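Side-chain contacts in monomethylamine methyltransferase MtmB1 (Methanosarcina barkeri, PDB 1NTH), which catalyses transfer of the methyl group of monomethylamine to the corrinoid cofactor of its partner protein MtmC, a step in methanogenesis from methylamine: residues K5-Y10 with R82-T87; P124-G129 with R384-V389; K167-K172 with P204-S209. All coordinates share one frame; numbering follows the deposited sequence.

Interaction 1: K5-Y10 with R82-T87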
loop_
_atom_site.group_PDB
_atom_site.type_symbol
_atom_site.label_atom_id
_atom_site.label_comp_id
_atom_site.label_asym_id
_atom_site.label_seq_id
_atom_site.Cartn_x
_atom_site.Cartn_y
_atom_site.Cartn_z
ATOM N N LYS A 5 -5.675 -34.427 -11.188
ATOM C CA LYS A 5 -5.228 -33.091 -10.818
ATOM C C LYS A 5 -5.003 -33.067 -9.316
ATOM O O LYS A 5 -5.564 -33.892 -8.592
ATOM C CB LYS A 5 -6.284 -32.042 -11.193
ATOM C CG LYS A 5 -7.605 -32.186 -10.444
ATOM C CD LYS A 5 -8.588 -31.068 -10.791
ATOM C CE LYS A 5 -8.128 -29.709 -10.267
ATOM N NZ LYS A 5 -8.068 -29.667 -8.775
ATOM N N SER A 6 -4.174 -32.142 -8.843
ATOM C CA SER A 6 -3.940 -32.048 -7.410
ATOM C C SER A 6 -5.302 -31.800 -6.777
ATOM O O SER A 6 -6.058 -30.935 -7.220
ATOM C CB SER A 6 -2.979 -30.901 -7.088
ATOM O OG SER A 6 -1.675 -31.190 -7.568
ATOM N N PHE A 7 -5.612 -32.566 -5.741
ATOM C CA PHE A 7 -6.899 -32.455 -5.072
ATOM C C PHE A 7 -7.101 -31.136 -4.328
ATOM O O PHE A 7 -6.180 -30.622 -3.697
ATOM C CB PHE A 7 -7.056 -33.612 -4.084
ATOM C CG PHE A 7 -8.438 -33.737 -3.520
ATOM C CD1 PHE A 7 -9.393 -34.524 -4.157
ATOM C CD2 PHE A 7 -8.796 -33.046 -2.371
ATOM C CE1 PHE A 7 -10.687 -34.615 -3.653
ATOM C CE2 PHE A 7 -10.086 -33.128 -1.859
ATOM C CZ PHE A 7 -11.033 -33.917 -2.503
ATOM N N ASP A 8 -8.310 -30.589 -4.415
ATOM C CA ASP A 8 -8.642 -29.358 -3.703
ATOM C C ASP A 8 -10.106 -29.354 -3.272
ATOM O O ASP A 8 -10.857 -30.288 -3.573
ATOM C CB ASP A 8 -8.321 -28.110 -4.545
ATOM C CG ASP A 8 -9.041 -28.087 -5.879
ATOM O OD1 ASP A 8 -10.179 -28.595 -5.959
ATOM O OD2 ASP A 8 -8.469 -27.536 -6.849
ATOM N N CYS A 9 -10.501 -28.305 -2.556
ATOM C CA CYS A 9 -11.865 -28.171 -2.050
ATOM C C CYS A 9 -12.936 -28.274 -3.133
ATOM O O CYS A 9 -14.062 -28.691 -2.859
ATOM C CB CYS A 9 -12.016 -26.842 -1.295
ATOM S SG CYS A 9 -11.572 -25.368 -2.257
ATOM N N TYR A 10 -12.590 -27.895 -4.360
ATOM C CA TYR A 10 -13.549 -27.958 -5.455
ATOM C C TYR A 10 -13.813 -29.411 -5.828
ATOM O O TYR A 10 -14.955 -29.793 -6.093
ATOM C CB TYR A 10 -13.027 -27.171 -6.658
ATOM C CG TYR A 10 -12.728 -25.733 -6.305
ATOM C CD1 TYR A 10 -11.421 -25.310 -6.068
ATOM C CD2 TYR A 10 -13.760 -24.810 -6.144
ATOM C CE1 TYR A 10 -11.146 -24.002 -5.674
ATOM C CE2 TYR A 10 -13.497 -23.497 -5.749
ATOM C CZ TYR A 10 -12.191 -23.103 -5.514
ATOM O OH TYR A 10 -11.929 -21.813 -5.107
ATOM N N ARG A 82 -22.869 -38.205 2.029
ATOM C CA ARG A 82 -22.128 -39.045 1.098
ATOM C C ARG A 82 -20.652 -39.054 1.480
ATOM O O ARG A 82 -20.179 -38.167 2.199
ATOM C CB ARG A 82 -22.301 -38.545 -0.339
ATOM C CG ARG A 82 -23.705 -38.758 -0.900
ATOM C CD ARG A 82 -23.888 -38.013 -2.209
ATOM N NE ARG A 82 -25.242 -38.144 -2.748
ATOM C CZ ARG A 82 -25.640 -39.114 -3.566
ATOM N NH1 ARG A 82 -24.791 -40.055 -3.954
ATOM N NH2 ARG A 82 -26.891 -39.135 -4.006
ATOM N N ILE A 83 -19.936 -40.058 0.991
ATOM C CA ILE A 83 -18.519 -40.223 1.292
ATOM C C ILE A 83 -17.612 -39.823 0.135
ATOM O O ILE A 83 -17.839 -40.213 -1.009
ATOM C CB ILE A 83 -18.214 -41.696 1.650
ATOM C CG1 ILE A 83 -19.067 -42.124 2.846
ATOM C CG2 ILE A 83 -16.732 -41.867 1.953
ATOM C CD1 ILE A 83 -19.077 -43.623 3.092
ATOM N N VAL A 84 -16.583 -39.037 0.442
ATOM C CA VAL A 84 -15.618 -38.618 -0.567
ATOM C C VAL A 84 -14.389 -39.509 -0.444
ATOM O O VAL A 84 -13.809 -39.636 0.635
ATOM C CB VAL A 84 -15.189 -37.148 -0.372
ATOM C CG1 VAL A 84 -14.044 -36.811 -1.320
ATOM C CG2 VAL A 84 -16.375 -36.225 -0.627
ATOM N N LYS A 85 -14.000 -40.124 -1.555
ATOM C CA LYS A 85 -12.849 -41.019 -1.595
ATOM C C LYS A 85 -11.671 -40.413 -2.348
ATOM O O LYS A 85 -11.853 -39.744 -3.363
ATOM C CB LYS A 85 -13.241 -42.327 -2.285
ATOM C CG LYS A 85 -14.233 -43.193 -1.524
ATOM C CD LYS A 85 -13.541 -44.054 -0.477
ATOM C CE LYS A 85 -14.535 -44.984 0.207
ATOM N NZ LYS A 85 -14.111 -46.410 0.152
ATOM N N TYR A 86 -10.468 -40.664 -1.841
ATOM C CA TYR A 86 -9.237 -40.192 -2.467
ATOM C C TYR A 86 -8.543 -41.399 -3.085
ATOM O O TYR A 86 -8.856 -42.542 -2.749
ATOM C CB TYR A 86 -8.270 -39.616 -1.428
ATOM C CG TYR A 86 -8.790 -38.463 -0.612
ATOM C CD1 TYR A 86 -8.962 -38.586 0.766
ATOM C CD2 TYR A 86 -9.078 -37.239 -1.205
ATOM C CE1 TYR A 86 -9.404 -37.515 1.533
ATOM C CE2 TYR A 86 -9.522 -36.162 -0.449
ATOM C CZ TYR A 86 -9.682 -36.307 0.919
ATOM O OH TYR A 86 -10.122 -35.243 1.670
ATOM N N THR A 87 -7.599 -41.149 -3.987
ATOM C CA THR A 87 -6.822 -42.237 -4.567
ATOM C C THR A 87 -5.461 -42.131 -3.889
ATOM O O THR A 87 -5.121 -41.082 -3.330
ATOM C CB THR A 87 -6.629 -42.094 -6.089
ATOM O OG1 THR A 87 -5.822 -40.943 -6.364
ATOM C CG2 THR A 87 -7.974 -41.963 -6.793
#
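Tyr-86 drives the edge of its ring into one face of Phe-7, a T-shaped stack with centroids 4.8 Å apart and planes at 84°. The edge is led by Tyr-86 CE2, which stands 3.3 Å above the Phe-7 plane, displaced from the ring centre toward the CE2–CZ side; Phe-7 CE2 and Tyr-86 CE2 are 3.4 Å apart. Phe-7 swings its ring out with CG anti to the backbone N (chi1 -170°), which carries it across to the other segment. Tyr-86 CG lies beside the backbone N (chi1 -59°); CB does not point at Phe-7, but the ring's CD2–CE2 edge lies nearer to it. The phenol OH hydrogen-bonds Asn-284 OD1 on helix 271-288, which probably helps hold the ring in place. Val-84 adds a looser apolar contact, its CG1 4.3 Å from Phe-7 CZ at an oblique angle. The contact joins the N-terminal arm, just ahead of helix 9-18, to the end of strand 82-84, an inner strand of a small mixed sheet apart from the parallel barrel strands, and to the loop that follows. Replacing Phe-7 by alanine would remove the ring face and is likely to open a gap in this buried layer, leaving the Tyr-86 edge without a partner. Next in the chain, Asp-8 is the N-cap, its OD1 accepting a weak bond from Tyr-10 N as well as one from Asp-11 N. Lys-5 NZ makes a salt bridge to Asp-8 OD2, 2.9 Å away and above the carboxylate plane; OD2 also pairs with Arg-165 of the third subunit.

Interaction 2: P124-G129 with R384-V389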
loop_
_atom_site.group_PDB
_atom_site.type_symbol
_atom_site.label_atom_id
_atom_site.label_comp_id
_atom_site.label_asym_id
_atom_site.label_seq_id
_atom_site.Cartn_x
_atom_site.Cartn_y
_atom_site.Cartn_z
ATOM N N PRO A 124 9.490 -24.235 20.060
ATOM C CA PRO A 124 8.355 -24.038 19.158
ATOM C C PRO A 124 7.815 -22.619 19.301
ATOM O O PRO A 124 8.185 -21.889 20.225
ATOM C CB PRO A 124 7.350 -25.093 19.626
ATOM C CG PRO A 124 7.675 -25.263 21.071
ATOM C CD PRO A 124 9.186 -25.256 21.078
ATOM N N ILE A 125 6.956 -22.228 18.369
ATOM C CA ILE A 125 6.332 -20.915 18.397
ATOM C C ILE A 125 5.245 -20.953 19.462
ATOM O O ILE A 125 4.470 -21.911 19.534
ATOM C CB ILE A 125 5.695 -20.582 17.025
ATOM C CG1 ILE A 125 6.796 -20.388 15.980
ATOM C CG2 ILE A 125 4.800 -19.353 17.136
ATOM C CD1 ILE A 125 7.807 -19.315 16.341
ATOM N N VAL A 126 5.192 -19.917 20.292
ATOM C CA VAL A 126 4.193 -19.839 21.351
ATOM C C VAL A 126 3.033 -18.950 20.914
ATOM O O VAL A 126 3.170 -17.730 20.804
ATOM C CB VAL A 126 4.811 -19.276 22.651
ATOM C CG1 VAL A 126 3.743 -19.148 23.732
ATOM C CG2 VAL A 126 5.931 -20.192 23.125
ATOM N N GLN A 127 1.894 -19.578 20.644
ATOM C CA GLN A 127 0.700 -18.859 20.230
ATOM C C GLN A 127 -0.194 -18.769 21.458
ATOM O O GLN A 127 -0.881 -19.726 21.808
ATOM C CB GLN A 127 -0.003 -19.614 19.104
ATOM C CG GLN A 127 -1.268 -18.946 18.598
ATOM C CD GLN A 127 -1.640 -19.422 17.212
ATOM O OE1 GLN A 127 -2.394 -20.388 17.042
ATOM N NE2 GLN A 127 -1.092 -18.757 16.205
ATOM N N GLY A 128 -0.173 -17.615 22.112
ATOM C CA GLY A 128 -0.951 -17.447 23.323
ATOM C C GLY A 128 -2.200 -16.609 23.195
ATOM O O GLY A 128 -2.252 -15.642 22.436
ATOM N N GLY A 129 -3.218 -16.983 23.959
ATOM C CA GLY A 129 -4.459 -16.239 23.931
ATOM C C GLY A 129 -5.561 -17.002 24.633
ATOM O O GLY A 129 -5.318 -18.097 25.152
ATOM N N ARG A 384 2.477 -17.949 29.643
ATOM C CA ARG A 384 3.856 -17.740 30.062
ATOM C C ARG A 384 4.454 -19.079 30.498
ATOM O O ARG A 384 5.584 -19.409 30.144
ATOM C CB ARG A 384 3.933 -16.748 31.229
ATOM C CG ARG A 384 5.361 -16.492 31.699
ATOM C CD ARG A 384 5.405 -15.825 33.065
ATOM N NE ARG A 384 4.820 -14.488 33.060
ATOM C CZ ARG A 384 4.769 -13.696 34.126
ATOM N NH1 ARG A 384 5.272 -14.111 35.283
ATOM N NH2 ARG A 384 4.219 -12.493 34.039
ATOM N N MET A 385 3.689 -19.852 31.267
ATOM C CA MET A 385 4.175 -21.146 31.729
ATOM C C MET A 385 4.377 -22.075 30.538
ATOM O O MET A 385 5.378 -22.789 30.454
ATOM C CB MET A 385 3.185 -21.772 32.713
ATOM C CG MET A 385 3.674 -23.085 33.324
ATOM S SD MET A 385 5.191 -22.897 34.306
ATOM C CE MET A 385 4.502 -22.393 35.877
ATOM N N MET A 386 3.419 -22.058 29.614
ATOM C CA MET A 386 3.492 -22.890 28.419
ATOM C C MET A 386 4.805 -22.601 27.691
ATOM O O MET A 386 5.507 -23.519 27.263
ATOM C CB MET A 386 2.288 -22.595 27.512
ATOM C CG MET A 386 2.215 -23.423 26.237
ATOM S SD MET A 386 0.702 -23.094 25.287
ATOM C CE MET A 386 1.085 -21.496 24.561
ATOM N N GLY A 387 5.145 -21.318 27.584
ATOM C CA GLY A 387 6.370 -20.924 26.910
ATOM C C GLY A 387 7.647 -21.267 27.658
ATOM O O GLY A 387 8.608 -21.744 27.056
ATOM N N GLU A 388 7.673 -21.025 28.966
ATOM C CA GLU A 388 8.866 -21.330 29.756
ATOM C C GLU A 388 9.155 -22.825 29.755
ATOM O O GLU A 388 10.309 -23.249 29.672
ATOM C CB GLU A 388 8.703 -20.848 31.199
ATOM C CG GLU A 388 8.874 -19.351 31.374
ATOM C CD GLU A 388 9.515 -18.998 32.703
ATOM O OE1 GLU A 388 8.810 -19.005 33.736
ATOM O OE2 GLU A 388 10.736 -18.728 32.712
ATOM N N VAL A 389 8.097 -23.620 29.851
ATOM C CA VAL A 389 8.240 -25.066 29.859
ATOM C C VAL A 389 8.742 -25.558 28.504
ATOM O O VAL A 389 9.533 -26.500 28.433
ATOM C CB VAL A 389 6.902 -25.747 30.217
ATOM C CG1 VAL A 389 7.008 -27.253 30.023
ATOM C CG2 VAL A 389 6.543 -25.432 31.668
#
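Met-386 and Gly-387 of helix 380-393 are the residues that meet Val-126, on strand 125-128 of the parallel TIM-barrel sheet. The helix runs nearly antiparallel to the strand (171° between the short axes, 8.9 Å at closest approach), as expected of helices that wrap such a barrel. At the start of the segment, Arg-384 turns away from the strand, to a salt bridge with Glu-150 and to backbone carbonyls of Phe-3 and Arg-4 of the fourth subunit. Met-385 faces helix 438-454 instead. Met-386 reaches inward with CG anti to the backbone N (chi1 -179°) and bends at the sulfur (chi3 75°), laying CE alongside Val-126 CG1 at 3.6 Å. Met-386 CE also lies 3.8 Å from Gln-127 O. Gly-387 offers only backbone, which lets the helix come up to the valine: Val-126 CG2 rests 3.9 Å from Gly-387 CA. Glu-388 points away from the strand and makes salt bridges to Arg-448 and Arg-391, and Val-389 packs on helix 343-359. Between these two segments, then, the touch of Val-126 with Met-386 and Gly-387 is one of carbon on carbon, implying that dispersion and shape fit, rather than polar bonds, probably hold them together.

Interaction 3: K167-K172 with P204-S209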
loop_
_atom_site.group_PDB
_atom_site.type_symbol
_atom_site.label_atom_id
_atom_site.label_comp_id
_atom_site.label_asym_id
_atom_site.label_seq_id
_atom_site.Cartn_x
_atom_site.Cartn_y
_atom_site.Cartn_z
ATOM N N LYS A 167 -24.631 -6.874 22.076
ATOM C CA LYS A 167 -25.505 -7.900 21.517
ATOM C C LYS A 167 -24.752 -9.192 21.218
ATOM O O LYS A 167 -23.578 -9.168 20.847
ATOM C CB LYS A 167 -26.144 -7.385 20.225
ATOM C CG LYS A 167 -27.033 -6.162 20.402
ATOM C CD LYS A 167 -28.348 -6.519 21.076
ATOM C CE LYS A 167 -29.252 -5.302 21.188
ATOM N NZ LYS A 167 -30.573 -5.653 21.773
ATOM N N SER A 168 -25.432 -10.323 21.371
ATOM C CA SER A 168 -24.816 -11.616 21.087
ATOM C C SER A 168 -24.591 -11.753 19.585
ATOM O O SER A 168 -25.460 -11.408 18.786
ATOM C CB SER A 168 -25.716 -12.755 21.568
ATOM O OG SER A 168 -25.905 -12.687 22.970
ATOM N N PRO A 169 -23.414 -12.260 19.183
ATOM C CA PRO A 169 -23.070 -12.447 17.768
ATOM C C PRO A 169 -23.732 -13.698 17.190
ATOM O O PRO A 169 -23.054 -14.621 16.733
ATOM C CB PRO A 169 -21.551 -12.559 17.807
ATOM C CG PRO A 169 -21.325 -13.304 19.084
ATOM C CD PRO A 169 -22.275 -12.611 20.051
ATOM N N ILE A 170 -25.061 -13.713 17.213
ATOM C CA ILE A 170 -25.839 -14.843 16.716
ATOM C C ILE A 170 -25.441 -15.230 15.293
ATOM O O ILE A 170 -25.369 -14.380 14.411
ATOM C CB ILE A 170 -27.353 -14.516 16.744
ATOM C CG1 ILE A 170 -27.789 -14.171 18.171
ATOM C CG2 ILE A 170 -28.150 -15.704 16.208
ATOM C CD1 ILE A 170 -27.601 -15.297 19.164
ATOM N N PRO A 171 -25.176 -16.526 15.055
ATOM C CA PRO A 171 -24.789 -16.981 13.717
ATOM C C PRO A 171 -25.797 -16.552 12.652
ATOM O O PRO A 171 -27.009 -16.640 12.855
ATOM C CB PRO A 171 -24.717 -18.496 13.877
ATOM C CG PRO A 171 -24.263 -18.649 15.295
ATOM C CD PRO A 171 -25.125 -17.640 16.019
ATOM N N LYS A 172 -25.270 -16.083 11.524
ATOM C CA LYS A 172 -26.060 -15.616 10.389
ATOM C C LYS A 172 -26.823 -14.314 10.632
ATOM O O LYS A 172 -27.755 -13.980 9.899
ATOM C CB LYS A 172 -26.994 -16.727 9.894
ATOM C CG LYS A 172 -26.214 -17.906 9.320
ATOM C CD LYS A 172 -27.099 -18.944 8.659
ATOM C CE LYS A 172 -26.249 -20.097 8.136
ATOM N NZ LYS A 172 -27.062 -21.151 7.466
ATOM N N PRO A 204 -10.799 -16.715 12.436
ATOM C CA PRO A 204 -11.696 -15.971 13.330
ATOM C C PRO A 204 -12.422 -16.932 14.269
ATOM O O PRO A 204 -12.873 -17.998 13.849
ATOM C CB PRO A 204 -12.638 -15.275 12.357
ATOM C CG PRO A 204 -12.801 -16.301 11.285
ATOM C CD PRO A 204 -11.386 -16.831 11.086
ATOM N N GLU A 205 -12.552 -16.546 15.531
ATOM C CA GLU A 205 -13.176 -17.412 16.526
ATOM C C GLU A 205 -14.643 -17.171 16.866
ATOM O O GLU A 205 -15.399 -18.125 17.058
ATOM C CB GLU A 205 -12.359 -17.366 17.818
ATOM C CG GLU A 205 -10.919 -17.833 17.667
ATOM C CD GLU A 205 -10.823 -19.192 17.012
ATOM O OE1 GLU A 205 -11.625 -20.081 17.369
ATOM O OE2 GLU A 205 -9.941 -19.378 16.146
ATOM N N THR A 206 -15.045 -15.909 16.951
ATOM C CA THR A 206 -16.423 -15.582 17.314
ATOM C C THR A 206 -17.459 -16.041 16.288
ATOM O O THR A 206 -18.569 -16.442 16.653
ATOM C CB THR A 206 -16.580 -14.065 17.560
ATOM O OG1 THR A 206 -15.642 -13.649 18.559
ATOM C CG2 THR A 206 -17.986 -13.738 18.053
ATOM N N SER A 207 -17.099 -15.984 15.009
ATOM C CA SER A 207 -18.006 -16.397 13.943
ATOM C C SER A 207 -18.062 -17.916 13.838
ATOM O O SER A 207 -17.051 -18.595 14.026
ATOM C CB SER A 207 -17.552 -15.803 12.606
ATOM O OG SER A 207 -16.158 -15.985 12.425
ATOM N N LEU A 208 -19.244 -18.443 13.530
ATOM C CA LEU A 208 -19.427 -19.887 13.402
ATOM C C LEU A 208 -19.889 -20.303 12.007
ATOM O O LEU A 208 -19.614 -21.420 11.564
ATOM C CB LEU A 208 -20.436 -20.385 14.443
ATOM C CG LEU A 208 -20.097 -20.126 15.914
ATOM C CD1 LEU A 208 -21.218 -20.666 16.794
ATOM C CD2 LEU A 208 -18.773 -20.784 16.268
ATOM N N SER A 209 -20.588 -19.409 11.314
ATOM C CA SER A 209 -21.084 -19.713 9.975
ATOM C C SER A 209 -20.039 -19.393 8.919
ATOM O O SER A 209 -19.062 -18.694 9.188
ATOM C CB SER A 209 -22.344 -18.903 9.674
ATOM O OG SER A 209 -22.027 -17.532 9.490
HETATM O O HOH W 1 -21.280 -16.590 16.023
#
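Pro-169 and Thr-206 make the tightest touch: Thr-206 CG2 meets the proline ring at Pro-169 CG (3.5 Å) and CB (3.8 Å), the two side chains crossing at about a right angle. With OG1 beside the backbone N (chi1 -56°), Thr-206 swings CG2 to the far side, onto the proline, and keeps OG1 for Glu-183 and the backbone N of Met-161. Further along, Pro-171 CG lies 3.9 Å from Leu-208 CD1, the side chains side by side and pointing the same way, while Lys-172 CG packs on Ser-209 CB at 4.0 Å. A single water joins the backbones, donating to Pro-169 O (2.7 Å) and to Thr-206 O (2.8 Å). Pro-169 sits at the centre of an inverse gamma turn, and residues 169-172 and 206-209 run in nearly the same direction, 10° apart. These are the two loops at either end of helix 174-193, brought together over its flank, where Ala-179 touches both Pro-169 and Thr-206. Glu-176 on that helix positions both loops: OE1 bonds Lys-172 N and Ser-209 OG, and OE2 takes Leu-208 N. Ser-209 is the N-cap of helix 210-214, its OG capping Gly-212 N.

From the N terminus, interaction 1 comes first: it closes a loop of 71 mostly helical residues, tying the N-terminal arm to the small mixed sheet, and it ends before the other two begin. Interaction 2 then opens on barrel strand 125-128 and closes only at helix 380-393, spanning much of the chain. Interaction 3 falls wholly within that long span, closing a short loop around helix 174-193; none of the three crosses another. Interactions 1 and 2 lie on opposite sides of the chain's centre, their centres 36 Å apart, whereas the nearest atoms of interactions 2 and 3 are about 8 Å apart. Interactions 1 and 3 both touch the third subunit.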